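Local coordinates for quinoline 2-oxidoreductase large subunit (Pseudomonas putida, PDB 1T3Q), which probably hydroxylates quinoline at carbon 2, using a molybdenum centre carried by molybdopterin cytosine dinucleotide, as other members of the xanthine dehydrogenase family act on their substrates, at residues T203-E211 with E264-R273; H242-D250 with Q532-Y540. All coordinates share one frame; numbering follows the deposited sequence.

Contact 1 of 2, residues T203-E211 with E264-R273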
ATOM      1  N   THR B 203       0.335 -17.171  14.094  1.00 15.72           N
ATOM      2  CA  THR B 203       1.757 -17.363  14.357  1.00 15.81           C
ATOM      3  C   THR B 203       2.524 -16.122  13.913  1.00 15.89           C
ATOM      4  O   THR B 203       1.932 -15.149  13.441  1.00 16.06           O
ATOM      5  CB  THR B 203       2.302 -18.577  13.585  1.00 17.45           C
ATOM      6  OG1 THR B 203       2.066 -18.390  12.185  1.00 17.96           O
ATOM      7  CG2 THR B 203       1.620 -19.858  14.054  1.00 18.85           C
ATOM      8  N   ARG B 204       3.845 -16.157  14.045  1.00 15.90           N
ATOM      9  CA  ARG B 204       4.656 -15.018  13.637  1.00 17.11           C
ATOM     10  C   ARG B 204       4.786 -14.958  12.124  1.00 17.03           C
ATOM     11  O   ARG B 204       4.662 -15.970  11.430  1.00 17.84           O
ATOM     12  CB  ARG B 204       6.051 -15.098  14.260  1.00 16.45           C
ATOM     13  CG  ARG B 204       6.051 -15.103  15.784  1.00 19.15           C
ATOM     14  CD  ARG B 204       7.456 -15.370  16.302  1.00 19.29           C
ATOM     15  NE  ARG B 204       7.995 -16.616  15.767  1.00 18.21           N
ATOM     16  CZ  ARG B 204       9.275 -16.965  15.845  1.00 22.57           C
ATOM     17  NH1 ARG B 204       9.684 -18.118  15.328  1.00 23.25           N
ATOM     18  NH2 ARG B 204      10.149 -16.158  16.433  1.00 21.12           N
ATOM     19  N   GLY B 205       5.041 -13.761  11.618  1.00 17.44           N
ATOM     20  CA  GLY B 205       5.187 -13.591  10.189  1.00 17.96           C
ATOM     21  C   GLY B 205       5.717 -12.220   9.844  1.00 17.46           C
ATOM     22  O   GLY B 205       5.595 -11.280  10.625  1.00 17.40           O
ATOM     23  N   ALA B 206       6.324 -12.113   8.670  1.00 16.50           N
ATOM     24  CA  ALA B 206       6.863 -10.851   8.206  1.00 15.98           C
ATOM     25  C   ALA B 206       7.091 -10.923   6.702  1.00 17.59           C
ATOM     26  O   ALA B 206       7.319 -11.999   6.150  1.00 17.78           O
ATOM     27  CB  ALA B 206       8.171 -10.537   8.933  1.00 14.70           C
ATOM     28  N   VAL B 207       7.011  -9.771   6.044  1.00 16.89           N
ATOM     29  CA  VAL B 207       7.217  -9.677   4.607  1.00 18.23           C
ATOM     30  C   VAL B 207       8.078  -8.448   4.364  1.00 18.70           C
ATOM     31  O   VAL B 207       7.745  -7.352   4.818  1.00 18.35           O
ATOM     32  CB  VAL B 207       5.877  -9.500   3.840  1.00 19.72           C
ATOM     33  CG1 VAL B 207       6.137  -9.430   2.342  1.00 21.91           C
ATOM     34  CG2 VAL B 207       4.940 -10.655   4.155  1.00 17.47           C
ATOM     35  N   ALA B 208       9.191  -8.632   3.662  1.00 17.14           N
ATOM     36  CA  ALA B 208      10.085  -7.522   3.370  1.00 18.63           C
ATOM     37  C   ALA B 208      10.079  -7.191   1.885  1.00 19.20           C
ATOM     38  O   ALA B 208       9.985  -8.075   1.038  1.00 18.26           O
ATOM     39  CB  ALA B 208      11.508  -7.862   3.822  1.00 18.90           C
ATOM     40  N   GLN B 209      10.174  -5.906   1.579  1.00 19.79           N
ATOM     41  CA  GLN B 209      10.214  -5.458   0.203  1.00 20.15           C
ATOM     42  C   GLN B 209      11.327  -4.432   0.079  1.00 20.88           C
ATOM     43  O   GLN B 209      11.207  -3.302   0.568  1.00 19.21           O
ATOM     44  CB  GLN B 209       8.883  -4.825  -0.211  1.00 22.90           C
ATOM     45  CG  GLN B 209       8.849  -4.386  -1.674  1.00 24.60           C
ATOM     46  CD  GLN B 209       7.499  -3.822  -2.078  1.00 28.62           C
ATOM     47  OE1 GLN B 209       6.881  -4.285  -3.038  1.00 30.56           O
ATOM     48  NE2 GLN B 209       7.037  -2.818  -1.345  1.00 28.55           N
ATOM     49  N   TYR B 210      12.421  -4.840  -0.554  1.00 19.04           N
ATOM     50  CA  TYR B 210      13.550  -3.946  -0.756  1.00 18.62           C
ATOM     51  C   TYR B 210      13.529  -3.472  -2.197  1.00 18.86           C
ATOM     52  O   TYR B 210      13.396  -4.277  -3.119  1.00 19.76           O
ATOM     53  CB  TYR B 210      14.871  -4.662  -0.481  1.00 19.74           C
ATOM     54  CG  TYR B 210      16.048  -3.729  -0.569  1.00 20.55           C
ATOM     55  CD1 TYR B 210      16.398  -2.924   0.510  1.00 22.22           C
ATOM     56  CD2 TYR B 210      16.777  -3.606  -1.752  1.00 22.91           C
ATOM     57  CE1 TYR B 210      17.449  -2.011   0.417  1.00 24.92           C
ATOM     58  CE2 TYR B 210      17.829  -2.697  -1.857  1.00 24.85           C
ATOM     59  CZ  TYR B 210      18.158  -1.903  -0.767  1.00 26.53           C
ATOM     60  OH  TYR B 210      19.187  -0.992  -0.864  1.00 29.01           O
ATOM     61  N   GLU B 211      13.655  -2.164  -2.387  1.00 17.98           N
ATOM     62  CA  GLU B 211      13.649  -1.571  -3.718  1.00 19.31           C
ATOM     63  C   GLU B 211      15.013  -0.940  -3.996  1.00 18.82           C
ATOM     64  O   GLU B 211      15.349   0.098  -3.432  1.00 16.81           O
ATOM     65  CB  GLU B 211      12.553  -0.511  -3.813  1.00 19.71           C
ATOM     66  CG  GLU B 211      12.532   0.204  -5.146  1.00 21.70           C
ATOM     67  CD  GLU B 211      12.382  -0.758  -6.307  1.00 23.29           C
ATOM     68  OE1 GLU B 211      13.046  -0.545  -7.344  1.00 26.21           O
ATOM     69  OE2 GLU B 211      11.603  -1.730  -6.183  1.00 22.54           O
ATOM     70  N   GLU B 264      14.110 -14.222  11.862  1.00 17.81           N
ATOM     71  CA  GLU B 264      13.406 -14.186  10.583  1.00 17.35           C
ATOM     72  C   GLU B 264      13.072 -12.781  10.084  1.00 17.56           C
ATOM     73  O   GLU B 264      13.028 -12.557   8.878  1.00 15.47           O
ATOM     74  CB  GLU B 264      12.133 -15.038  10.646  1.00 19.06           C
ATOM     75  CG  GLU B 264      12.400 -16.527  10.807  1.00 19.65           C
ATOM     76  CD  GLU B 264      12.417 -16.988  12.252  1.00 22.71           C
ATOM     77  OE1 GLU B 264      12.870 -16.222  13.130  1.00 24.57           O
ATOM     78  OE2 GLU B 264      11.986 -18.131  12.509  1.00 23.68           O
ATOM     79  N   GLU B 265      12.837 -11.835  10.994  1.00 16.58           N
ATOM     80  CA  GLU B 265      12.532 -10.469  10.568  1.00 17.08           C
ATOM     81  C   GLU B 265      13.741  -9.884   9.854  1.00 17.73           C
ATOM     82  O   GLU B 265      13.614  -9.187   8.846  1.00 17.70           O
ATOM     83  CB  GLU B 265      12.155  -9.587  11.770  1.00 15.98           C
ATOM     84  CG  GLU B 265      10.828  -9.972  12.402  1.00 21.08           C
ATOM     85  CD  GLU B 265      10.503  -9.165  13.651  1.00 23.16           C
ATOM     86  OE1 GLU B 265       9.449  -8.491  13.667  1.00 24.90           O
ATOM     87  OE2 GLU B 265      11.292  -9.213  14.617  1.00 20.39           O
ATOM     88  N   LEU B 266      14.928 -10.178  10.374  1.00 18.92           N
ATOM     89  CA  LEU B 266      16.132  -9.672   9.747  1.00 18.10           C
ATOM     90  C   LEU B 266      16.357 -10.435   8.453  1.00 16.62           C
ATOM     91  O   LEU B 266      16.681  -9.842   7.428  1.00 17.21           O
ATOM     92  CB  LEU B 266      17.340  -9.849  10.675  1.00 19.89           C
ATOM     93  CG  LEU B 266      17.268  -9.108  12.014  1.00 22.12           C
ATOM     94  CD1 LEU B 266      18.562  -9.330  12.788  1.00 25.21           C
ATOM     95  CD2 LEU B 266      17.046  -7.631  11.771  1.00 23.64           C
ATOM     96  N   LEU B 267      16.154 -11.748   8.502  1.00 16.64           N
ATOM     97  CA  LEU B 267      16.366 -12.581   7.329  1.00 17.05           C
ATOM     98  C   LEU B 267      15.548 -12.170   6.120  1.00 17.12           C
ATOM     99  O   LEU B 267      16.090 -12.086   5.020  1.00 18.61           O
ATOM    100  CB  LEU B 267      16.118 -14.052   7.665  1.00 16.53           C
ATOM    101  CG  LEU B 267      17.194 -14.705   8.542  1.00 18.67           C
ATOM    102  CD1 LEU B 267      16.717 -16.061   9.020  1.00 16.40           C
ATOM    103  CD2 LEU B 267      18.506 -14.838   7.746  1.00 15.86           C
ATOM    104  N   VAL B 268      14.254 -11.900   6.290  1.00 17.41           N
ATOM    105  CA  VAL B 268      13.474 -11.512   5.120  1.00 16.33           C
ATOM    106  C   VAL B 268      13.989 -10.219   4.499  1.00 16.92           C
ATOM    107  O   VAL B 268      13.949 -10.058   3.281  1.00 16.64           O
ATOM    108  CB  VAL B 268      11.959 -11.385   5.431  1.00 18.38           C
ATOM    109  CG1 VAL B 268      11.390 -12.765   5.733  1.00 16.61           C
ATOM    110  CG2 VAL B 268      11.730 -10.441   6.604  1.00 17.15           C
ATOM    111  N   CYS B 269      14.491  -9.306   5.326  1.00 17.12           N
ATOM    112  CA  CYS B 269      15.026  -8.052   4.803  1.00 18.31           C
ATOM    113  C   CYS B 269      16.277  -8.340   3.987  1.00 17.39           C
ATOM    114  O   CYS B 269      16.455  -7.805   2.891  1.00 18.05           O
ATOM    115  CB  CYS B 269      15.372  -7.092   5.944  1.00 18.35           C
ATOM    116  SG  CYS B 269      13.930  -6.514   6.870  1.00 19.84           S
ATOM    117  N   LEU B 270      17.145  -9.189   4.529  1.00 18.24           N
ATOM    118  CA  LEU B 270      18.378  -9.551   3.845  1.00 17.32           C
ATOM    119  C   LEU B 270      18.066 -10.289   2.548  1.00 17.45           C
ATOM    120  O   LEU B 270      18.681 -10.036   1.518  1.00 17.74           O
ATOM    121  CB  LEU B 270      19.244 -10.434   4.750  1.00 17.26           C
ATOM    122  CG  LEU B 270      19.821  -9.762   6.001  1.00 18.24           C
ATOM    123  CD1 LEU B 270      20.564 -10.787   6.835  1.00 17.41           C
ATOM    124  CD2 LEU B 270      20.755  -8.629   5.594  1.00 19.27           C
ATOM    125  N   LEU B 271      17.096 -11.192   2.607  1.00 16.94           N
ATOM    126  CA  LEU B 271      16.706 -11.973   1.442  1.00 16.31           C
ATOM    127  C   LEU B 271      16.077 -11.119   0.350  1.00 16.67           C
ATOM    128  O   LEU B 271      16.390 -11.282  -0.832  1.00 16.78           O
ATOM    129  CB  LEU B 271      15.746 -13.089   1.863  1.00 15.42           C
ATOM    130  CG  LEU B 271      16.380 -14.214   2.688  1.00 17.86           C
ATOM    131  CD1 LEU B 271      15.297 -15.063   3.344  1.00 18.69           C
ATOM    132  CD2 LEU B 271      17.271 -15.069   1.779  1.00 17.52           C
ATOM    133  N   SER B 272      15.190 -10.207   0.735  1.00 15.45           N
ATOM    134  CA  SER B 272      14.553  -9.353  -0.251  1.00 15.05           C
ATOM    135  C   SER B 272      15.582  -8.445  -0.909  1.00 15.73           C
ATOM    136  O   SER B 272      15.518  -8.194  -2.110  1.00 16.17           O
ATOM    137  CB  SER B 272      13.453  -8.502   0.383  1.00 14.64           C
ATOM    138  OG  SER B 272      12.880  -7.653  -0.596  1.00 15.97           O
ATOM    139  N   ARG B 273      16.536  -7.947  -0.127  1.00 17.26           N
ATOM    140  CA  ARG B 273      17.557  -7.079  -0.705  1.00 17.88           C
ATOM    141  C   ARG B 273      18.389  -7.890  -1.695  1.00 17.77           C
ATOM    142  O   ARG B 273      18.709  -7.419  -2.777  1.00 19.55           O
ATOM    143  CB  ARG B 273      18.466  -6.502   0.383  1.00 17.91           C
ATOM    144  CG  ARG B 273      19.516  -5.528  -0.159  1.00 19.63           C
ATOM    145  CD  ARG B 273      20.338  -4.886   0.954  1.00 20.24           C
ATOM    146  NE  ARG B 273      21.070  -5.886   1.725  1.00 21.60           N
ATOM    147  CZ  ARG B 273      21.906  -5.604   2.719  1.00 22.57           C
ATOM    148  NH1 ARG B 273      22.528  -6.586   3.361  1.00 20.68           N
ATOM    149  NH2 ARG B 273      22.126  -4.342   3.067  1.00 23.36           N
TER
HETATM  150  O   HOH W   1      12.727 -16.898  15.739  1.00 32.87           O
HETATM  151  O   HOH W   2       7.193 -10.988  12.991  1.00 24.24           O
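The backbone N-H of Y210 points at OG of S272 (N to OG 2.9 Å), the one direct hydrogen bond from strand 205-211 to the helix segment 264-273. S272 holds OG anti to its own backbone N (chi1 178°), which turns the hydroxyl to the strand; the same OG also bonds to the carbonyl of R277, and a serine is short enough to do both at a close interface. At the other end R204 and E264 form a long salt bridge, NH1 to OE2 3.6 Å. Their planes stand 84° apart, with OE2 well out of the guanidinium plane, so charge alone acts here. A water that accepts from R204 NH2 and lies within hydrogen-bonding distance of E264 OE1 can bridge the pair, while the stronger mate of R204 is E283. Between the polar ends small side chains pack against the helix backbone: A208 CB lies 3.3 Å from V268 O and also meets V268 CG2; alanine's lone methyl lets strand and helix axes approach to 6.9 Å. Beyond, R273 lays CG over the centre of one face of the Y210 ring, a CH-pi contact 3.7 Å from the centroid. Crossing the strand at -34° in the same general direction, the helix packs on alternate residues A206, A208 and Y210 of the sheet face; following strand 244-247 and leading to the parallel strand 279-282, it forms a beta-alpha-beta crossover.

Contact 2 of 2, residues H242-D250 with Q532-Y540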
ATOM      1  N   HIS B 242      16.849   5.738   8.078  1.00 17.82           N
ATOM      2  CA  HIS B 242      15.835   6.549   7.421  1.00 18.58           C
ATOM      3  C   HIS B 242      15.303   5.901   6.147  1.00 17.81           C
ATOM      4  O   HIS B 242      14.265   6.305   5.628  1.00 17.77           O
ATOM      5  CB  HIS B 242      16.392   7.940   7.106  1.00 19.81           C
ATOM      6  CG  HIS B 242      17.616   7.924   6.246  1.00 19.63           C
ATOM      7  ND1 HIS B 242      17.723   8.668   5.092  1.00 21.54           N
ATOM      8  CD2 HIS B 242      18.800   7.283   6.391  1.00 18.58           C
ATOM      9  CE1 HIS B 242      18.922   8.490   4.565  1.00 20.87           C
ATOM     10  NE2 HIS B 242      19.594   7.655   5.335  1.00 21.18           N
ATOM     11  N   LEU B 243      16.015   4.898   5.646  1.00 17.62           N
ATOM     12  CA  LEU B 243      15.594   4.207   4.430  1.00 18.33           C
ATOM     13  C   LEU B 243      14.786   2.959   4.770  1.00 18.03           C
ATOM     14  O   LEU B 243      14.564   2.099   3.919  1.00 19.67           O
ATOM     15  CB  LEU B 243      16.815   3.817   3.588  1.00 17.98           C
ATOM     16  CG  LEU B 243      17.681   4.995   3.135  1.00 17.93           C
ATOM     17  CD1 LEU B 243      18.845   4.505   2.286  1.00 19.98           C
ATOM     18  CD2 LEU B 243      16.821   5.965   2.343  1.00 20.79           C
ATOM     19  N   ILE B 244      14.351   2.862   6.020  1.00 17.53           N
ATOM     20  CA  ILE B 244      13.569   1.716   6.456  1.00 17.63           C
ATOM     21  C   ILE B 244      12.234   2.132   7.052  1.00 18.40           C
ATOM     22  O   ILE B 244      12.162   3.070   7.854  1.00 17.60           O
ATOM     23  CB  ILE B 244      14.290   0.905   7.551  1.00 17.57           C
ATOM     24  CG1 ILE B 244      15.661   0.430   7.064  1.00 17.50           C
ATOM     25  CG2 ILE B 244      13.427  -0.289   7.958  1.00 16.40           C
ATOM     26  CD1 ILE B 244      16.455  -0.323   8.134  1.00 18.71           C
ATOM     27  N   GLU B 245      11.176   1.436   6.652  1.00 17.87           N
ATOM     28  CA  GLU B 245       9.859   1.688   7.216  1.00 17.61           C
ATOM     29  C   GLU B 245       9.309   0.347   7.659  1.00 17.07           C
ATOM     30  O   GLU B 245       9.359  -0.631   6.913  1.00 17.68           O
ATOM     31  CB  GLU B 245       8.882   2.290   6.206  1.00 17.95           C
ATOM     32  CG  GLU B 245       7.481   2.445   6.818  1.00 19.55           C
ATOM     33  CD  GLU B 245       6.408   2.850   5.826  1.00 22.51           C
ATOM     34  OE1 GLU B 245       5.250   3.057   6.258  1.00 22.37           O
ATOM     35  OE2 GLU B 245       6.708   2.962   4.620  1.00 23.89           O
ATOM     36  N   VAL B 246       8.806   0.297   8.882  1.00 15.34           N
ATOM     37  CA  VAL B 246       8.214  -0.928   9.387  1.00 15.36           C
ATOM     38  C   VAL B 246       6.712  -0.672   9.453  1.00 15.86           C
ATOM     39  O   VAL B 246       6.283   0.376   9.923  1.00 16.13           O
ATOM     40  CB  VAL B 246       8.750  -1.276  10.783  1.00 16.18           C
ATOM     41  CG1 VAL B 246       7.898  -2.369  11.419  1.00 15.47           C
ATOM     42  CG2 VAL B 246      10.210  -1.744  10.669  1.00 17.45           C
ATOM     43  N   ARG B 247       5.926  -1.617   8.952  1.00 16.09           N
ATOM     44  CA  ARG B 247       4.469  -1.489   8.967  1.00 14.40           C
ATOM     45  C   ARG B 247       3.888  -2.638   9.765  1.00 14.69           C
ATOM     46  O   ARG B 247       4.389  -3.757   9.707  1.00 14.42           O
ATOM     47  CB  ARG B 247       3.910  -1.512   7.544  1.00 15.10           C
ATOM     48  CG  ARG B 247       4.264  -0.273   6.738  1.00 17.91           C
ATOM     49  CD  ARG B 247       3.684  -0.302   5.334  1.00 20.92           C
ATOM     50  NE  ARG B 247       4.171   0.844   4.569  1.00 23.90           N
ATOM     51  CZ  ARG B 247       3.992   1.018   3.264  1.00 25.57           C
ATOM     52  NH1 ARG B 247       4.484   2.098   2.672  1.00 26.65           N
ATOM     53  NH2 ARG B 247       3.325   0.120   2.553  1.00 25.98           N
ATOM     54  N   VAL B 248       2.833  -2.361  10.521  1.00 14.68           N
ATOM     55  CA  VAL B 248       2.203  -3.394  11.326  1.00 14.94           C
ATOM     56  C   VAL B 248       0.751  -3.545  10.905  1.00 17.10           C
ATOM     57  O   VAL B 248      -0.030  -2.605  11.014  1.00 15.65           O
ATOM     58  CB  VAL B 248       2.233  -3.038  12.827  1.00 14.47           C
ATOM     59  CG1 VAL B 248       1.740  -4.225  13.658  1.00 13.92           C
ATOM     60  CG2 VAL B 248       3.657  -2.648  13.241  1.00 17.69           C
ATOM     61  N   PRO B 249       0.381  -4.722  10.390  1.00 17.62           N
ATOM     62  CA  PRO B 249      -1.012  -4.925   9.976  1.00 17.91           C
ATOM     63  C   PRO B 249      -1.789  -5.303  11.228  1.00 16.27           C
ATOM     64  O   PRO B 249      -1.299  -5.113  12.336  1.00 14.97           O
ATOM     65  CB  PRO B 249      -0.903  -6.074   8.981  1.00 18.67           C
ATOM     66  CG  PRO B 249       0.211  -6.906   9.557  1.00 20.64           C
ATOM     67  CD  PRO B 249       1.233  -5.864  10.008  1.00 18.26           C
ATOM     68  N   ASP B 250      -3.009  -5.805  11.070  1.00 15.95           N
ATOM     69  CA  ASP B 250      -3.754  -6.249  12.238  1.00 15.28           C
ATOM     70  C   ASP B 250      -2.967  -7.464  12.716  1.00 13.70           C
ATOM     71  O   ASP B 250      -2.461  -8.231  11.896  1.00 15.95           O
ATOM     72  CB  ASP B 250      -5.180  -6.662  11.856  1.00 15.90           C
ATOM     73  CG  ASP B 250      -6.055  -5.471  11.495  1.00 17.25           C
ATOM     74  OD1 ASP B 250      -5.982  -4.458  12.219  1.00 17.33           O
ATOM     75  OD2 ASP B 250      -6.823  -5.549  10.507  1.00 17.80           O
ATOM     76  N   GLN B 532      -4.095   6.537  14.069  1.00 17.47           N
ATOM     77  CA  GLN B 532      -3.210   6.031  13.026  1.00 19.02           C
ATOM     78  C   GLN B 532      -2.060   5.309  13.707  1.00 18.89           C
ATOM     79  O   GLN B 532      -1.367   5.887  14.543  1.00 19.89           O
ATOM     80  CB  GLN B 532      -2.660   7.186  12.181  1.00 18.91           C
ATOM     81  CG  GLN B 532      -3.704   7.849  11.315  1.00 22.32           C
ATOM     82  CD  GLN B 532      -3.133   8.922  10.418  1.00 20.91           C
ATOM     83  OE1 GLN B 532      -3.703   9.227   9.376  1.00 22.10           O
ATOM     84  NE2 GLN B 532      -2.012   9.512  10.822  1.00 21.05           N
ATOM     85  N   ALA B 533      -1.869   4.044  13.350  1.00 19.50           N
ATOM     86  CA  ALA B 533      -0.808   3.230  13.926  1.00 20.35           C
ATOM     87  C   ALA B 533      -0.315   2.253  12.870  1.00 20.80           C
ATOM     88  O   ALA B 533      -0.888   2.164  11.792  1.00 22.05           O
ATOM     89  CB  ALA B 533      -1.336   2.471  15.129  1.00 20.00           C
ATOM     90  N   GLY B 534       0.751   1.525  13.171  1.00 23.07           N
ATOM     91  CA  GLY B 534       1.253   0.556  12.211  1.00 22.64           C
ATOM     92  C   GLY B 534       2.193   1.073  11.136  1.00 22.90           C
ATOM     93  O   GLY B 534       2.319   0.460  10.071  1.00 21.98           O
ATOM     94  N   SER B 535       2.839   2.207  11.395  1.00 21.15           N
ATOM     95  CA  SER B 535       3.804   2.783  10.458  1.00 19.91           C
ATOM     96  C   SER B 535       4.820   3.617  11.222  1.00 19.81           C
ATOM     97  O   SER B 535       4.449   4.403  12.098  1.00 19.39           O
ATOM     98  CB  SER B 535       3.126   3.675   9.425  1.00 20.37           C
ATOM     99  OG  SER B 535       4.108   4.297   8.609  1.00 17.20           O
ATOM    100  N   THR B 536       6.096   3.443  10.884  1.00 17.06           N
ATOM    101  CA  THR B 536       7.170   4.187  11.533  1.00 15.98           C
ATOM    102  C   THR B 536       7.510   5.479  10.783  1.00 16.76           C
ATOM    103  O   THR B 536       8.510   6.137  11.085  1.00 16.89           O
ATOM    104  CB  THR B 536       8.445   3.331  11.654  1.00 13.91           C
ATOM    105  OG1 THR B 536       8.844   2.879  10.353  1.00 12.83           O
ATOM    106  CG2 THR B 536       8.196   2.128  12.548  1.00 14.44           C
ATOM    107  N   LYS B 537       6.684   5.845   9.808  1.00 16.42           N
ATOM    108  CA  LYS B 537       6.916   7.073   9.048  1.00 16.50           C
ATOM    109  C   LYS B 537       6.877   8.302   9.950  1.00 16.58           C
ATOM    110  O   LYS B 537       7.496   9.326   9.651  1.00 16.73           O
ATOM    111  CB  LYS B 537       5.870   7.238   7.947  1.00 17.84           C
ATOM    112  CG  LYS B 537       6.176   6.494   6.659  1.00 22.19           C
ATOM    113  CD  LYS B 537       5.123   6.855   5.631  1.00 25.00           C
ATOM    114  CE  LYS B 537       5.625   6.708   4.221  1.00 29.61           C
ATOM    115  NZ  LYS B 537       4.600   7.217   3.263  1.00 33.48           N
ATOM    116  N   ASN B 538       6.126   8.204  11.042  1.00 16.98           N
ATOM    117  CA  ASN B 538       6.003   9.301  11.999  1.00 17.99           C
ATOM    118  C   ASN B 538       5.826   8.759  13.412  1.00 17.81           C
ATOM    119  O   ASN B 538       5.201   7.714  13.617  1.00 17.64           O
ATOM    120  CB  ASN B 538       4.831  10.219  11.621  1.00 18.40           C
ATOM    121  CG  ASN B 538       5.041  10.911  10.277  1.00 22.77           C
ATOM    122  OD1 ASN B 538       4.734  10.355   9.216  1.00 21.19           O
ATOM    123  ND2 ASN B 538       5.588  12.119  10.316  1.00 24.06           N
ATOM    124  N   THR B 539       6.374   9.504  14.371  1.00 17.96           N
ATOM    125  CA  THR B 539       6.398   9.187  15.799  1.00 17.09           C
ATOM    126  C   THR B 539       7.419   8.077  16.027  1.00 18.51           C
ATOM    127  O   THR B 539       7.900   7.463  15.077  1.00 18.85           O
ATOM    128  CB  THR B 539       5.015   8.742  16.395  1.00 19.26           C
ATOM    129  OG1 THR B 539       4.702   7.401  15.999  1.00 18.71           O
ATOM    130  CG2 THR B 539       3.910   9.688  15.960  1.00 16.27           C
ATOM    131  N   TYR B 540       7.761   7.843  17.285  1.00 16.76           N
ATOM    132  CA  TYR B 540       8.728   6.813  17.641  1.00 18.35           C
ATOM    133  C   TYR B 540       8.442   6.340  19.052  1.00 18.34           C
ATOM    134  O   TYR B 540       8.306   7.154  19.969  1.00 19.85           O
ATOM    135  CB  TYR B 540      10.151   7.380  17.565  1.00 16.65           C
ATOM    136  CG  TYR B 540      11.226   6.332  17.725  1.00 14.88           C
ATOM    137  CD1 TYR B 540      11.554   5.823  18.979  1.00 14.85           C
ATOM    138  CD2 TYR B 540      11.890   5.821  16.611  1.00 15.73           C
ATOM    139  CE1 TYR B 540      12.521   4.825  19.122  1.00 18.56           C
ATOM    140  CE2 TYR B 540      12.853   4.823  16.742  1.00 16.92           C
ATOM    141  CZ  TYR B 540      13.162   4.331  17.995  1.00 16.77           C
ATOM    142  OH  TYR B 540      14.090   3.324  18.117  1.00 19.36           O
TER
HETATM  143  O   HOH W   3      10.059   4.576   8.858  1.00 18.06           O
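T536 carries OG1 between its backbone N and carbonyl carbon (chi1 57°), which brings the hydroxyl onto the N-H of V246, N to OG1 3.0 Å and nearly straight at 171°. E245 has CG anti to the backbone N (chi1 176°) and an extended chain beyond, so its carboxylate reaches the turn, where S535 OG donates to OE1 at 2.9 Å from the anti side. R247, on the same strand, grips that carboxylate side-on, NE to OE1 at 3.0 Å and NH1 to OE2 at 3.1 Å; OE1 thus takes S535 OG and R247 NE from opposite faces of its plane. CG of K537 lies alongside OE1, and the K537 ammonium, near but not in contact with the carboxylate, probably adds only a weak electrostatic pull. With E245 cut back to an alanine, R247 is likely to lose both carboxylate acceptors and turn more freely, and S535 OG its acceptor. Backbone bonds complete the join: T536 N to V246 O, and V248 N to G534 O at 2.9 Å. Glycine suits position 534, since a CB there would clash with V248 O. A water links I244 O with OG1 of T536. S535 OG also accepts from K537 N, making an ST turn, and the turn docks on the edge strand 244-247 of a mixed sheet, where R247 and S535 form a single beta bridge, joining the two molybdopterin-binding parts of the chain.

In the fold
Both contacts reach the same mixed sheet, but at different places. Contact 1 sets helix 263-275 on the sheet's inner strand 205-211, and is largely buried; contact 2 meets the outermost strand, 244-247, and is only partly buried. Strand 244-247 and helix 263-275 follow each other in the chain, and the two contacts, with centres about 15 Å apart, do not touch. Their chemistry follows their place: side-chain packing dominates in contact 1, with charges at one end, whereas in contact 2 backbone bonds and a carboxylate network tie a loop to the strand edge. That loop also meets a second copy of the subunit, where T536 O bonds to R490 of that copy.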